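Local structure of prolyl-tRNA synthetase (Naegleria fowleri, 6UYH) at residues V355-E360 against E380-P385; I371-R376 against K395-K400; V419-P424 against S484-E489. The protein probably charges tRNA with proline in an ATP-dependent reaction, as a class II aminoacyl-tRNA synthetase, and here binds halofuginone together with the ATP analogue AMPPNP. All coordinates share one frame; numbering follows the deposited sequence.

Contact 1: residues V355-E360 against E380-P385; sequences VPLRIE and EKWTMP. With EDO (1,2-ethanediol), chain B.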
loop_
_atom_site.group_PDB
_atom_site.type_symbol
_atom_site.label_atom_id
_atom_site.label_comp_id
_atom_site.label_asym_id
_atom_site.label_seq_id
_atom_site.Cartn_x
_atom_site.Cartn_y
_atom_site.Cartn_z
ATOM N N VAL A 355 -4.988 24.150 4.560
ATOM C CA VAL A 355 -3.641 24.371 5.105
ATOM C C VAL A 355 -3.744 25.011 6.489
ATOM O O VAL A 355 -4.408 26.054 6.647
ATOM C CB VAL A 355 -2.814 25.245 4.148
ATOM C CG1 VAL A 355 -1.482 25.587 4.776
ATOM C CG2 VAL A 355 -2.602 24.503 2.819
ATOM N N PRO A 356 -3.124 24.437 7.524
ATOM C CA PRO A 356 -3.372 24.943 8.887
ATOM C C PRO A 356 -2.749 26.300 9.191
ATOM O O PRO A 356 -3.308 27.044 10.008
ATOM C CB PRO A 356 -2.797 23.833 9.788
ATOM C CG PRO A 356 -1.975 22.957 8.894
ATOM C CD PRO A 356 -2.554 23.081 7.521
ATOM N N LEU A 357 -1.626 26.670 8.577
ATOM C CA LEU A 357 -0.980 27.923 8.945
ATOM C C LEU A 357 -0.545 28.674 7.698
ATOM O O LEU A 357 0.044 28.086 6.786
ATOM C CB LEU A 357 0.223 27.675 9.857
ATOM C CG LEU A 357 0.979 28.901 10.374
ATOM C CD1 LEU A 357 0.093 29.780 11.279
ATOM C CD2 LEU A 357 2.236 28.464 11.102
ATOM N N ARG A 358 -0.839 29.969 7.663
ATOM C CA ARG A 358 -0.414 30.852 6.587
ATOM C C ARG A 358 0.526 31.914 7.141
ATOM O O ARG A 358 0.269 32.490 8.203
ATOM C CB ARG A 358 -1.623 31.514 5.917
ATOM C CG ARG A 358 -1.291 32.595 4.908
ATOM C CD ARG A 358 -2.551 33.090 4.206
ATOM N NE ARG A 358 -3.315 34.062 4.988
ATOM C CZ ARG A 358 -4.607 33.949 5.287
ATOM N NH1 ARG A 358 -5.306 32.901 4.875
ATOM N NH2 ARG A 358 -5.205 34.898 5.999
ATOM N N ILE A 359 1.624 32.154 6.430
ATOM C CA ILE A 359 2.548 33.242 6.734
ATOM C C ILE A 359 2.405 34.275 5.628
ATOM O O ILE A 359 2.579 33.954 4.445
ATOM C CB ILE A 359 3.998 32.748 6.857
ATOM C CG1 ILE A 359 4.125 31.801 8.055
ATOM C CG2 ILE A 359 4.977 33.932 6.973
ATOM C CD1 ILE A 359 5.511 31.250 8.281
ATOM N N GLU A 360 2.053 35.506 6.007
ATOM C CA GLU A 360 1.952 36.629 5.082
ATOM C C GLU A 360 3.151 37.538 5.312
ATOM O O GLU A 360 3.362 38.012 6.432
ATOM C CB GLU A 360 0.650 37.406 5.290
ATOM C CG GLU A 360 -0.622 36.569 5.237
ATOM C CD GLU A 360 -1.841 37.344 5.716
ATOM O OE1 GLU A 360 -1.716 38.566 5.955
ATOM O OE2 GLU A 360 -2.923 36.735 5.859
ATOM N N GLU A 380 -7.589 33.303 13.600
ATOM C CA GLU A 380 -6.870 34.368 14.286
ATOM C C GLU A 380 -5.616 34.761 13.515
ATOM O O GLU A 380 -4.905 33.908 12.978
ATOM C CB GLU A 380 -6.497 33.933 15.702
ATOM C CG GLU A 380 -5.855 35.034 16.514
ATOM C CD GLU A 380 -5.180 34.526 17.771
ATOM O OE1 GLU A 380 -5.176 33.297 17.997
ATOM O OE2 GLU A 380 -4.642 35.362 18.532
ATOM N N LYS A 381 -5.353 36.069 13.468
ATOM C CA LYS A 381 -4.149 36.640 12.881
ATOM C C LYS A 381 -3.310 37.292 13.973
ATOM O O LYS A 381 -3.851 37.951 14.864
ATOM C CB LYS A 381 -4.490 37.693 11.821
ATOM C CG LYS A 381 -5.400 37.217 10.707
ATOM C CD LYS A 381 -5.397 38.216 9.555
ATOM C CE LYS A 381 -6.374 37.812 8.457
ATOM N NZ LYS A 381 -6.009 38.386 7.125
ATOM N N TRP A 382 -1.991 37.114 13.900
ATOM C CA TRP A 382 -1.086 37.725 14.869
ATOM C C TRP A 382 0.289 37.866 14.234
ATOM O O TRP A 382 0.624 37.165 13.276
ATOM C CB TRP A 382 -1.022 36.911 16.172
ATOM C CG TRP A 382 -0.240 35.618 16.109
ATOM C CD1 TRP A 382 0.995 35.385 16.648
ATOM C CD2 TRP A 382 -0.652 34.378 15.506
ATOM N NE1 TRP A 382 1.382 34.089 16.406
ATOM C CE2 TRP A 382 0.392 33.450 15.706
ATOM C CE3 TRP A 382 -1.793 33.968 14.807
ATOM C CZ2 TRP A 382 0.326 32.137 15.239
ATOM C CZ3 TRP A 382 -1.853 32.664 14.339
ATOM C CH2 TRP A 382 -0.800 31.765 14.557
ATOM N N THR A 383 1.084 38.792 14.766
ATOM C CA THR A 383 2.430 38.994 14.253
ATOM C C THR A 383 3.454 38.255 15.107
ATOM O O THR A 383 3.292 38.109 16.321
ATOM C CB THR A 383 2.788 40.479 14.191
ATOM O OG1 THR A 383 2.792 41.031 15.512
ATOM C CG2 THR A 383 1.787 41.233 13.328
ATOM N N MET A 384 4.510 37.779 14.450
ATOM C CA MET A 384 5.654 37.157 15.095
ATOM C C MET A 384 6.915 37.931 14.739
ATOM O O MET A 384 7.194 38.132 13.548
ATOM C CB MET A 384 5.811 35.685 14.662
ATOM C CG MET A 384 7.119 35.035 15.101
ATOM S SD MET A 384 7.270 33.307 14.581
ATOM C CE MET A 384 5.956 32.549 15.534
ATOM N N PRO A 385 7.690 38.389 15.718
ATOM C CA PRO A 385 8.983 39.004 15.395
ATOM C C PRO A 385 9.900 37.982 14.743
ATOM O O PRO A 385 9.928 36.811 15.131
ATOM C CB PRO A 385 9.522 39.455 16.757
ATOM C CG PRO A 385 8.344 39.440 17.681
ATOM C CD PRO A 385 7.435 38.360 17.167
HETATM C C1 EDO B . -0.664 32.278 18.727
HETATM O O1 EDO B . -0.728 32.867 20.030
HETATM C C2 EDO B . -2.046 32.317 18.083
HETATM O O2 EDO B . -2.945 31.574 18.912
#

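Contact 2: residues I371-R376 against K395-K400; sequences IMLCRR and KAVLDK. With EDO (1,2-ethanediol), chain Q; EDO (1,2-ethanediol), chain B.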
loop_
_atom_site.group_PDB
_atom_site.type_symbol
_atom_site.label_atom_id
_atom_site.label_comp_id
_atom_site.label_asym_id
_atom_site.label_seq_id
_atom_site.Cartn_x
_atom_site.Cartn_y
_atom_site.Cartn_z
ATOM N N ILE A 371 6.589 39.155 10.829
ATOM C CA ILE A 371 5.734 38.518 9.840
ATOM C C ILE A 371 4.348 38.344 10.443
ATOM O O ILE A 371 4.154 38.423 11.657
ATOM C CB ILE A 371 6.286 37.156 9.371
ATOM C CG1 ILE A 371 6.577 36.260 10.575
ATOM C CG2 ILE A 371 7.529 37.351 8.525
ATOM C CD1 ILE A 371 6.923 34.835 10.208
ATOM N N MET A 372 3.378 38.090 9.570
ATOM C CA MET A 372 1.986 37.915 9.961
ATOM C C MET A 372 1.610 36.447 9.821
ATOM O O MET A 372 1.896 35.826 8.793
ATOM C CB MET A 372 1.066 38.788 9.102
ATOM C CG MET A 372 -0.418 38.575 9.354
ATOM S SD MET A 372 -0.982 39.303 10.902
ATOM C CE MET A 372 -0.689 41.041 10.582
ATOM N N LEU A 373 0.987 35.895 10.858
ATOM C CA LEU A 373 0.551 34.506 10.875
ATOM C C LEU A 373 -0.967 34.459 10.977
ATOM O O LEU A 373 -1.577 35.301 11.643
ATOM C CB LEU A 373 1.185 33.733 12.045
ATOM C CG LEU A 373 2.560 33.085 11.837
ATOM C CD1 LEU A 373 3.594 34.108 11.412
ATOM C CD2 LEU A 373 3.024 32.375 13.094
ATOM N N CYS A 374 -1.577 33.485 10.303
ATOM C CA CYS A 374 -3.019 33.274 10.388
ATOM C C CYS A 374 -3.277 31.782 10.503
ATOM O O CYS A 374 -2.839 31.012 9.642
ATOM C CB CYS A 374 -3.745 33.851 9.169
ATOM S SG CYS A 374 -5.553 33.681 9.244
ATOM N N ARG A 375 -3.974 31.374 11.562
ATOM C CA ARG A 375 -4.247 29.964 11.814
ATOM C C ARG A 375 -5.636 29.601 11.296
ATOM O O ARG A 375 -6.612 30.312 11.559
ATOM C CB ARG A 375 -4.107 29.626 13.301
ATOM C CG ARG A 375 -4.899 30.504 14.257
ATOM C CD ARG A 375 -4.517 30.183 15.694
ATOM N NE ARG A 375 -5.068 28.901 16.129
ATOM C CZ ARG A 375 -4.918 28.400 17.351
ATOM N NH1 ARG A 375 -4.214 29.065 18.258
ATOM N NH2 ARG A 375 -5.470 27.235 17.665
ATOM N N ARG A 376 -5.707 28.489 10.556
ATOM C CA ARG A 376 -6.903 28.105 9.810
ATOM C C ARG A 376 -8.068 27.719 10.717
ATOM O O ARG A 376 -9.228 27.960 10.368
ATOM C CB ARG A 376 -6.551 26.939 8.880
ATOM C CG ARG A 376 -7.710 26.345 8.089
ATOM C CD ARG A 376 -8.247 27.299 7.026
ATOM N NE ARG A 376 -9.335 26.657 6.298
ATOM C CZ ARG A 376 -10.617 26.723 6.649
ATOM N NH1 ARG A 376 -10.983 27.432 7.712
ATOM N NH2 ARG A 376 -11.532 26.079 5.935
ATOM N N LYS A 395 6.778 24.978 14.577
ATOM C CA LYS A 395 6.244 23.698 15.040
ATOM C C LYS A 395 5.397 23.877 16.297
ATOM O O LYS A 395 4.359 23.219 16.461
ATOM C CB LYS A 395 7.381 22.713 15.305
ATOM C CG LYS A 395 8.061 22.203 14.049
ATOM C CD LYS A 395 9.301 21.379 14.366
ATOM C CE LYS A 395 10.000 20.942 13.088
ATOM N NZ LYS A 395 11.277 20.220 13.352
ATOM N N ALA A 396 5.833 24.758 17.198
ATOM C CA ALA A 396 5.061 25.035 18.403
ATOM C C ALA A 396 3.705 25.642 18.058
ATOM O O ALA A 396 2.704 25.364 18.727
ATOM C CB ALA A 396 5.857 25.965 19.327
ATOM N N VAL A 397 3.662 26.489 17.025
ATOM C CA VAL A 397 2.390 27.026 16.553
ATOM C C VAL A 397 1.511 25.907 16.009
ATOM O O VAL A 397 0.302 25.865 16.261
ATOM C CB VAL A 397 2.638 28.118 15.497
ATOM C CG1 VAL A 397 1.335 28.540 14.853
ATOM C CG2 VAL A 397 3.343 29.315 16.133
ATOM N N LEU A 398 2.108 24.973 15.270
ATOM C CA LEU A 398 1.337 23.873 14.704
ATOM C C LEU A 398 0.813 22.939 15.780
ATOM O O LEU A 398 -0.298 22.414 15.655
ATOM C CB LEU A 398 2.198 23.107 13.697
ATOM C CG LEU A 398 2.585 23.884 12.438
ATOM C CD1 LEU A 398 3.582 23.091 11.614
ATOM C CD2 LEU A 398 1.354 24.209 11.607
ATOM N N ASP A 399 1.588 22.722 16.844
ATOM C CA ASP A 399 1.102 21.901 17.951
ATOM C C ASP A 399 -0.030 22.600 18.691
ATOM O O ASP A 399 -0.983 21.947 19.146
ATOM C CB ASP A 399 2.250 21.568 18.899
ATOM C CG ASP A 399 3.262 20.628 18.270
ATOM O OD1 ASP A 399 2.857 19.803 17.427
ATOM O OD2 ASP A 399 4.458 20.713 18.616
ATOM N N LYS A 400 0.055 23.926 18.823
ATOM C CA LYS A 400 -1.026 24.682 19.447
ATOM C C LYS A 400 -2.316 24.548 18.646
ATOM O O LYS A 400 -3.399 24.394 19.221
ATOM C CB LYS A 400 -0.616 26.154 19.583
ATOM C CG LYS A 400 -1.468 26.977 20.524
ATOM C CD LYS A 400 -1.029 28.444 20.542
ATOM C CE LYS A 400 -1.332 29.090 21.892
ATOM N NZ LYS A 400 -2.087 30.379 21.785
HETATM C C1 EDO Q . 3.208 19.157 13.981
HETATM O O1 EDO Q . 3.326 18.438 15.214
HETATM C C2 EDO Q . 4.340 20.176 13.905
HETATM O O2 EDO Q . 5.577 19.537 14.230
HETATM C C1 EDO B . -0.664 32.278 18.727
HETATM O O1 EDO B . -0.728 32.867 20.030
HETATM C C2 EDO B . -2.046 32.317 18.083
HETATM O O2 EDO B . -2.945 31.574 18.912
HETATM O O HOH W 1 -4.601 28.496 21.081
#

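Contact 3: residues V419-P424 against S484-E489; sequences VTRTWP and SFPSLE. With EDO (1,2-ethanediol), chain C.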
loop_
_atom_site.group_PDB
_atom_site.type_symbol
_atom_site.label_atom_id
_atom_site.label_comp_id
_atom_site.label_asym_id
_atom_site.label_seq_id
_atom_site.Cartn_x
_atom_site.Cartn_y
_atom_site.Cartn_z
ATOM N N VAL A 419 -26.663 11.994 30.558
ATOM C CA VAL A 419 -27.163 10.882 31.365
ATOM C C VAL A 419 -28.687 10.886 31.308
ATOM O O VAL A 419 -29.335 11.851 31.731
ATOM C CB VAL A 419 -26.676 10.998 32.814
ATOM C CG1 VAL A 419 -27.262 9.868 33.665
ATOM C CG2 VAL A 419 -25.165 10.989 32.875
ATOM N N THR A 420 -29.270 9.803 30.801
ATOM C CA THR A 420 -30.719 9.715 30.631
ATOM C C THR A 420 -31.216 8.498 31.409
ATOM O O THR A 420 -31.128 7.361 30.932
ATOM C CB THR A 420 -31.100 9.657 29.145
ATOM O OG1 THR A 420 -30.493 8.527 28.508
ATOM C CG2 THR A 420 -30.632 10.919 28.431
ATOM N N ARG A 421 -31.742 8.740 32.613
ATOM C CA ARG A 421 -32.157 7.650 33.484
ATOM C C ARG A 421 -33.511 7.058 33.111
ATOM O O ARG A 421 -33.808 5.934 33.535
ATOM C CB ARG A 421 -32.189 8.133 34.938
ATOM C CG ARG A 421 -30.808 8.476 35.498
ATOM C CD ARG A 421 -30.973 9.266 36.787
ATOM N NE ARG A 421 -29.712 9.680 37.395
ATOM C CZ ARG A 421 -29.031 10.765 37.045
ATOM N NH1 ARG A 421 -29.465 11.541 36.060
ATOM N NH2 ARG A 421 -27.906 11.071 37.675
ATOM N N THR A 422 -34.336 7.782 32.354
ATOM C CA THR A 422 -35.691 7.358 32.017
ATOM C C THR A 422 -35.941 7.566 30.530
ATOM O O THR A 422 -35.231 8.318 29.856
ATOM C CB THR A 422 -36.757 8.128 32.818
ATOM O OG1 THR A 422 -36.716 9.514 32.459
ATOM C CG2 THR A 422 -36.534 7.969 34.310
ATOM N N TRP A 423 -36.973 6.891 30.022
ATOM C CA TRP A 423 -37.269 6.978 28.593
ATOM C C TRP A 423 -37.593 8.389 28.126
ATOM O O TRP A 423 -37.066 8.800 27.075
ATOM C CB TRP A 423 -38.405 6.020 28.221
ATOM C CG TRP A 423 -38.582 6.019 26.757
ATOM C CD1 TRP A 423 -39.489 6.742 26.027
ATOM C CD2 TRP A 423 -37.772 5.312 25.811
ATOM N NE1 TRP A 423 -39.303 6.504 24.681
ATOM C CE2 TRP A 423 -38.257 5.627 24.526
ATOM C CE3 TRP A 423 -36.695 4.429 25.929
ATOM C CZ2 TRP A 423 -37.701 5.087 23.367
ATOM C CZ3 TRP A 423 -36.143 3.893 24.778
ATOM C CH2 TRP A 423 -36.652 4.220 23.512
ATOM N N PRO A 424 -38.450 9.168 28.806
ATOM C CA PRO A 424 -38.714 10.533 28.313
ATOM C C PRO A 424 -37.460 11.379 28.214
ATOM O O PRO A 424 -37.327 12.174 27.276
ATOM C CB PRO A 424 -39.705 11.096 29.347
ATOM C CG PRO A 424 -40.359 9.891 29.936
ATOM C CD PRO A 424 -39.291 8.839 29.976
ATOM N N SER A 484 -16.749 7.814 36.386
ATOM C CA SER A 484 -17.367 9.124 36.566
ATOM C C SER A 484 -18.887 9.086 36.479
ATOM O O SER A 484 -19.528 10.129 36.643
ATOM C CB SER A 484 -16.839 10.113 35.523
ATOM O OG SER A 484 -17.457 9.883 34.264
ATOM N N PHE A 485 -19.477 7.921 36.224
ATOM C CA PHE A 485 -20.909 7.833 35.990
ATOM C C PHE A 485 -21.671 7.793 37.315
ATOM O O PHE A 485 -21.122 7.398 38.349
ATOM C CB PHE A 485 -21.236 6.591 35.156
ATOM C CG PHE A 485 -20.601 6.589 33.783
ATOM C CD1 PHE A 485 -20.145 7.767 33.202
ATOM C CD2 PHE A 485 -20.449 5.404 33.077
ATOM C CE1 PHE A 485 -19.559 7.764 31.944
ATOM C CE2 PHE A 485 -19.856 5.395 31.807
ATOM C CZ PHE A 485 -19.409 6.575 31.247
ATOM N N PRO A 486 -22.931 8.207 37.318
ATOM C CA PRO A 486 -23.698 8.262 38.563
ATOM C C PRO A 486 -24.174 6.878 38.996
ATOM O O PRO A 486 -23.940 5.864 38.335
ATOM C CB PRO A 486 -24.874 9.184 38.220
ATOM C CG PRO A 486 -24.988 9.157 36.751
ATOM C CD PRO A 486 -23.627 8.869 36.199
ATOM N N SER A 487 -24.845 6.859 40.143
ATOM C CA SER A 487 -25.307 5.614 40.739
ATOM C C SER A 487 -26.409 4.979 39.897
ATOM O O SER A 487 -27.238 5.673 39.304
ATOM C CB SER A 487 -25.832 5.871 42.154
ATOM O OG SER A 487 -26.404 4.692 42.695
ATOM N N LEU A 488 -26.416 3.649 39.855
ATOM C CA LEU A 488 -27.490 2.888 39.226
ATOM C C LEU A 488 -28.620 2.554 40.190
ATOM O O LEU A 488 -29.603 1.927 39.775
ATOM C CB LEU A 488 -26.932 1.593 38.627
ATOM C CG LEU A 488 -25.981 1.764 37.447
ATOM C CD1 LEU A 488 -25.186 0.475 37.187
ATOM C CD2 LEU A 488 -26.774 2.170 36.225
ATOM N N GLU A 489 -28.509 2.966 41.454
ATOM C CA GLU A 489 -29.477 2.565 42.465
ATOM C C GLU A 489 -30.885 2.992 42.067
ATOM O O GLU A 489 -31.120 4.152 41.717
ATOM C CB GLU A 489 -29.086 3.173 43.817
ATOM C CG GLU A 489 -30.066 2.912 44.938
ATOM C CD GLU A 489 -29.623 3.533 46.264
ATOM O OE1 GLU A 489 -28.487 4.054 46.335
ATOM O OE2 GLU A 489 -30.415 3.495 47.235
HETATM C C1 EDO C . -27.073 14.792 35.737
HETATM O O1 EDO C . -28.319 14.180 35.395
HETATM C C2 EDO C . -25.986 13.730 35.773
HETATM O O2 EDO C . -26.093 12.992 36.994
HETATM O O HOH W 2 -28.157 8.326 39.401
#

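Contact 1: residues V355-E360 against E380-P385
Glu360 OE2 draws in three cationic nitrogens, one from Lys381 across the contact and two from Arg358 on its own strand. Arg358 grips side-on: NE lies 2.8 Å from Glu360 OE2 on its anti lone pair, while NH2 meets the same oxygen at 2.9 Å nearly head-on to the C-O bond. A bend at chi3 (81°) swings the guanidinium round so that this oxygen lies close to its plane. Lys381 suits the exposed side because its long, extended chain brings NZ to 3.7 Å from Glu360 OE2, a long salt bridge. NZ also sits at the guanidinium edge, 3.8 Å from Arg358 NH2, and the shared carboxylate probably offsets the like charges. On the other face of the sheet, Leu357 CD1 touches Trp382 CH2 at 3.9 Å, the two side chains crossing at about a right angle; one indole face carries an ethanediol. Both strands belong to the sheet of the anticodon-binding domain, separated by strand 370-375, which runs antiparallel to each. Helix 391-415 covers Leu357 and Trp382 through Val397, whereas Arg358 NH1 forms a salt bridge with Glu351 of helix 343-353.

Contact 2: residues I371-R376 against K395-K400
Arg375 sets out with CG between its backbone N and carbonyl carbon (chi1 52°) and then bends at chi3 (-73°), which carries its guanidinium to Lys400; the lysine places CG opposite its own backbone N and bends at its last torsion, bringing NZ back toward the arginine. The setting is the alpha/beta fold of the anticodon-binding domain, where helix 391-415 packs on the mixed sheet and strand 370-375 supplies some of the residues beneath it. Leu373 and Val397 make the apolar part of the interface, with Leu373 CD2 4.3 Å from Val397 CG2. Apolar side chains suit this place because Leu373 points at the helix, is buried, and shares Trp382 of the next strand as an apolar neighbour with Val397. Farther along, the contact becomes polar toward the surface. Arg375 NH1 approaches the aliphatic part of Lys400, 4.0 Å from CD, a chain that tolerates a charged neighbour there. The guanidinium is held on more than one side, since Arg375 NH2 also forms a salt bridge with Asp377 and a hydrogen bond to Ser404 OG, and that same hydroxyl is bonded to Lys400 O. The two cationic ends stay 4.3 Å apart, Arg375 NH1 to Lys400 NZ, and oxygens between them probably ease the repulsion. A water accepts from Arg375 NH1 at 2.9 Å and, weakly, from Lys400 NZ. Ethanediol O2 is the second bridge, lying near the guanidinium plane and accepting from Arg375 NH1 at 2.9 Å. The same O2 accepts from Lys400 NZ at 3.2 Å.

Contact 3: residues V419-P424 against S484-E489
Arg421 reaches toward Pro486 from a CB that already points at the opposite segment. CG stands opposite the carbonyl carbon (chi1 -67°), and from there the chain runs out straight through CD to NE, delivering the charged group without a kink. NE donates to a water at 2.9 Å from Arg421 NE, and this water in turn donates to Ser487 O at 2.8 Å, so the two segments are joined through solvent. Rotation about CD-NE (chi4 84°) turns the guanidinium out of the line of the chain, and Val419 CG1 lies over one face, 3.6 Å above the plane and offset toward the rim. NH1 donates to ethanediol O1 in a nearly straight bond (167°). NH2 has two kinds of neighbour: it donates to ethanediol O2 at 2.7 Å from Arg421 NH2, and it lies against the Pro486 ring, 3.6 Å from CG. A diol, probably from the crystallisation liquor, suits this position because its paired oxygens match the two terminal nitrogens.

The contact belongs to the C-terminal region characteristic of one group of prolyl-tRNA synthetases, where the end of strand 417-419 turns into helix 423-431 and meets the loop ahead of strand 505-512. Thr422 takes the N-cap position of that helix. Pro486 lacks an N-H and offers a compact apolar ring: its CG also packs 3.9 Å from Val419 CG1, the two side chains sliding past each other in opposite directions. Trp506 of strand 505-512 touches Val419 and Arg421, and its NE1 bonds to Pro486 O. Just beyond, Ser487 opens an ST turn, its OG accepting from Glu489 N at 3.0 Å.

Contacts 1 and 2 lie in one domain and share a sheet. Their centres lie about 5 Å apart and their segments alternate along the chain, and in the sheet strand 370-375 of contact 2 lies between the two strands of contact 1, hydrogen-bonded to both; helix 391-415 follows strand 381-385. A single ethanediol touches both contacts. Contact 3 comes later in the chain, after helix 391-415, which packs on this sheet, has carried the chain away from it, and belongs to the C-terminal region; its centre is about 46 Å from that of contact 1 and 42 Å from that of contact 2. Contact 3 touches neither of the others, which is consistent with a modular synthetase.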